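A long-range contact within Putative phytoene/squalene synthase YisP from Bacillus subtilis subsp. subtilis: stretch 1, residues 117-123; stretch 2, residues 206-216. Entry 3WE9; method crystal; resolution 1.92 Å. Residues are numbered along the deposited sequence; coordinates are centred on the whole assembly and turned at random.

Stretch 1 (117-123) DLDELLM
Stretch 2, residues 206-216: EYIAFEAEAYL

Residues 118-123 form a helix that continues later in the chain, preceded by Asp-117 (phi/psi -92/157°) at the N-cap position, whose side chain makes no capping bond. Residues 206-216 lie within a longer helix. Both helices keep phi near -65° and psi near -40°. Their N-to-C directions run the same way at 42° (signed crossing angle -42°), with axes 11.9 Å apart at closest approach. The register sets CA of Leu-118 7.9 Å from CA of Ile-208, and CA of Leu-122 8.9 Å from CA of Glu-211. Within the first helix, Leu-122 N donates to Leu-118 O at 2.9 Å; in the second, Tyr-215 N donates to Glu-211 O at 3.1 Å.

No hydrogen bond crosses the interface; the stretches bury 301 Å² between them, mostly through apolar packing, with Glu-211 contributing as well. The CA-to-CB bonds of Leu-118, Leu-121 and Leu-122 point toward the second helix. Leu-118 (chi1 t, chi2 p) has the most area covered by the other stretch, 72 Å²: its CD1 lies 4.4 Å from Ile-208 CG1, while its CD2 reaches Tyr-207 CE2 at 3.8 Å, oblique to the ring. Tyr-207 starts sideways, but chi1 t (chi2 77°) brings its ring end nearer. Leu-121 (t, p) places CD2 3.8 Å from CG2 of Ile-208 (m, t); both residues are buried, and their branched hydrocarbon side chains suit this setting. Leu-122 (m, t) meets the edge of the Tyr-215 ring, Leu-122 CD2 to Tyr-215 CE2 at 4.1 Å, with Tyr-215 at chi1 -76° and chi2 -72°.

Glu-211 makes van der Waals contacts with Leu-118 and Leu-122. With chi1 -71°, chi2 -86° and chi3 26°, Glu-211 OE2 approaches Leu-118 CD2 at 3.6 Å and Leu-122 CD1 at 4.1 Å. Glu-211 CG also lies 4.1 Å from Leu-118 CD2, and the partly exposed position suits a carboxylate.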

# COMPACT_ATOMS: atom_id res chain seq x y z
N ASP A 117 20.45 3.31 5.82
CA ASP A 117 20.39 1.86 5.66
C ASP A 117 19.13 1.44 4.92
O ASP A 117 18.13 2.15 4.93
CB ASP A 117 20.34 1.17 7.03
CG ASP A 117 21.67 1.09 7.70
OD1 ASP A 117 21.72 0.54 8.83
OD2 ASP A 117 22.68 1.55 7.12
N LEU A 118 19.18 0.27 4.30
CA LEU A 118 18.01 -0.27 3.63
C LEU A 118 17.01 -0.54 4.77
O LEU A 118 15.81 -0.33 4.61
CB LEU A 118 18.38 -1.56 2.89
CG LEU A 118 17.25 -2.37 2.24
CD1 LEU A 118 16.36 -1.45 1.41
CD2 LEU A 118 17.86 -3.47 1.37
N ASP A 119 17.52 -0.98 5.92
CA ASP A 119 16.67 -1.26 7.08
C ASP A 119 15.79 -0.08 7.44
O ASP A 119 14.66 -0.25 7.88
CB ASP A 119 17.52 -1.65 8.30
CG ASP A 119 17.89 -3.12 8.31
OD1 ASP A 119 17.40 -3.87 7.44
OD2 ASP A 119 18.66 -3.53 9.20
N GLU A 120 16.32 1.13 7.28
CA GLU A 120 15.56 2.32 7.60
C GLU A 120 14.34 2.45 6.67
O GLU A 120 13.25 2.81 7.11
CB GLU A 120 16.45 3.56 7.49
CG GLU A 120 15.82 4.82 8.06
CD GLU A 120 16.81 5.97 8.19
OE1 GLU A 120 16.38 7.07 8.60
OE2 GLU A 120 18.01 5.77 7.89
N LEU A 121 14.54 2.16 5.38
CA LEU A 121 13.44 2.23 4.42
C LEU A 121 12.41 1.14 4.75
O LEU A 121 11.21 1.38 4.72
CB LEU A 121 13.95 2.04 2.99
CG LEU A 121 12.88 2.00 1.89
CD1 LEU A 121 12.14 3.33 1.82
CD2 LEU A 121 13.54 1.69 0.55
N LEU A 122 12.91 -0.06 5.04
CA LEU A 122 12.05 -1.20 5.37
C LEU A 122 11.24 -0.96 6.63
O LEU A 122 10.06 -1.31 6.71
CB LEU A 122 12.89 -2.47 5.54
CG LEU A 122 13.63 -2.98 4.31
CD1 LEU A 122 14.43 -4.24 4.65
CD2 LEU A 122 12.63 -3.26 3.20
N MET A 123 11.89 -0.37 7.63
CA MET A 123 11.23 -0.07 8.89
C MET A 123 10.11 0.93 8.64
O MET A 123 9.04 0.86 9.24
CB MET A 123 12.24 0.50 9.89
CG MET A 123 11.64 0.98 11.21
SD MET A 123 10.63 -0.24 12.06
CE MET A 123 11.76 -1.57 12.25
N GLU A 206 16.55 -1.83 -8.53
CA GLU A 206 16.29 -3.27 -8.57
C GLU A 206 16.64 -3.95 -7.24
O GLU A 206 16.00 -4.93 -6.85
CB GLU A 206 17.05 -3.92 -9.72
CG GLU A 206 16.53 -3.55 -11.13
CD GLU A 206 15.10 -4.05 -11.39
OE1 GLU A 206 14.60 -4.88 -10.60
OE2 GLU A 206 14.49 -3.63 -12.40
N TYR A 207 17.65 -3.44 -6.55
CA TYR A 207 18.05 -4.02 -5.27
C TYR A 207 16.90 -3.87 -4.27
O TYR A 207 16.62 -4.79 -3.50
CB TYR A 207 19.30 -3.32 -4.74
CG TYR A 207 19.98 -4.05 -3.60
CD1 TYR A 207 20.76 -5.19 -3.83
CD2 TYR A 207 19.85 -3.61 -2.28
CE1 TYR A 207 21.40 -5.86 -2.79
CE2 TYR A 207 20.48 -4.27 -1.23
CZ TYR A 207 21.26 -5.39 -1.49
OH TYR A 207 21.90 -6.03 -0.46
N ILE A 208 16.24 -2.72 -4.29
CA ILE A 208 15.11 -2.45 -3.41
C ILE A 208 13.87 -3.21 -3.91
O ILE A 208 13.09 -3.74 -3.12
CB ILE A 208 14.80 -0.93 -3.34
CG1 ILE A 208 16.04 -0.18 -2.82
CG2 ILE A 208 13.60 -0.65 -2.42
CD1 ILE A 208 15.94 1.33 -2.92
N ALA A 209 13.69 -3.26 -5.24
CA ALA A 209 12.55 -3.96 -5.82
C ALA A 209 12.62 -5.46 -5.47
O ALA A 209 11.59 -6.13 -5.30
CB ALA A 209 12.52 -3.77 -7.35
N PHE A 210 13.84 -5.98 -5.36
CA PHE A 210 14.05 -7.39 -5.01
C PHE A 210 13.40 -7.69 -3.66
O PHE A 210 12.76 -8.73 -3.48
CB PHE A 210 15.56 -7.69 -4.95
CG PHE A 210 15.87 -9.14 -4.76
CD1 PHE A 210 15.99 -10.00 -5.85
CD2 PHE A 210 16.03 -9.66 -3.48
CE1 PHE A 210 16.26 -11.36 -5.67
CE2 PHE A 210 16.30 -11.02 -3.28
CZ PHE A 210 16.41 -11.87 -4.38
N GLU A 211 13.60 -6.79 -2.70
CA GLU A 211 13.01 -6.93 -1.37
C GLU A 211 11.48 -6.88 -1.45
O GLU A 211 10.79 -7.70 -0.85
CB GLU A 211 13.51 -5.80 -0.46
CG GLU A 211 14.97 -5.93 -0.07
CD GLU A 211 15.17 -6.81 1.16
OE1 GLU A 211 14.32 -7.69 1.41
OE2 GLU A 211 16.18 -6.62 1.87
N ALA A 212 10.95 -5.90 -2.17
CA ALA A 212 9.51 -5.76 -2.30
C ALA A 212 8.90 -7.06 -2.83
O ALA A 212 7.89 -7.54 -2.32
CB ALA A 212 9.17 -4.60 -3.24
N GLU A 213 9.53 -7.63 -3.85
CA GLU A 213 9.03 -8.87 -4.45
C GLU A 213 9.10 -10.05 -3.49
O GLU A 213 8.27 -10.95 -3.54
CB GLU A 213 9.80 -9.14 -5.75
CG GLU A 213 9.66 -7.96 -6.74
CD GLU A 213 10.41 -8.15 -8.04
OE1 GLU A 213 11.62 -8.41 -8.00
OE2 GLU A 213 9.78 -8.02 -9.12
N ALA A 214 10.09 -10.05 -2.60
CA ALA A 214 10.23 -11.12 -1.62
C ALA A 214 9.01 -11.05 -0.67
O ALA A 214 8.45 -12.08 -0.29
CB ALA A 214 11.53 -10.96 -0.83
N TYR A 215 8.61 -9.84 -0.29
CA TYR A 215 7.46 -9.69 0.58
C TYR A 215 6.19 -10.14 -0.15
O TYR A 215 5.35 -10.82 0.43
CB TYR A 215 7.31 -8.23 1.04
CG TYR A 215 8.30 -7.82 2.10
CD1 TYR A 215 8.18 -8.28 3.42
CD2 TYR A 215 9.35 -6.96 1.80
CE1 TYR A 215 9.09 -7.88 4.41
CE2 TYR A 215 10.25 -6.56 2.78
CZ TYR A 215 10.12 -7.02 4.07
OH TYR A 215 11.01 -6.59 5.03
N LEU A 216 6.07 -9.76 -1.42
CA LEU A 216 4.91 -10.14 -2.22
C LEU A 216 4.79 -11.66 -2.32
O LEU A 216 3.73 -12.23 -2.07
CB LEU A 216 5.01 -9.53 -3.62
CG LEU A 216 4.90 -8.00 -3.75
CD1 LEU A 216 5.23 -7.57 -5.17
CD2 LEU A 216 3.50 -7.55 -3.36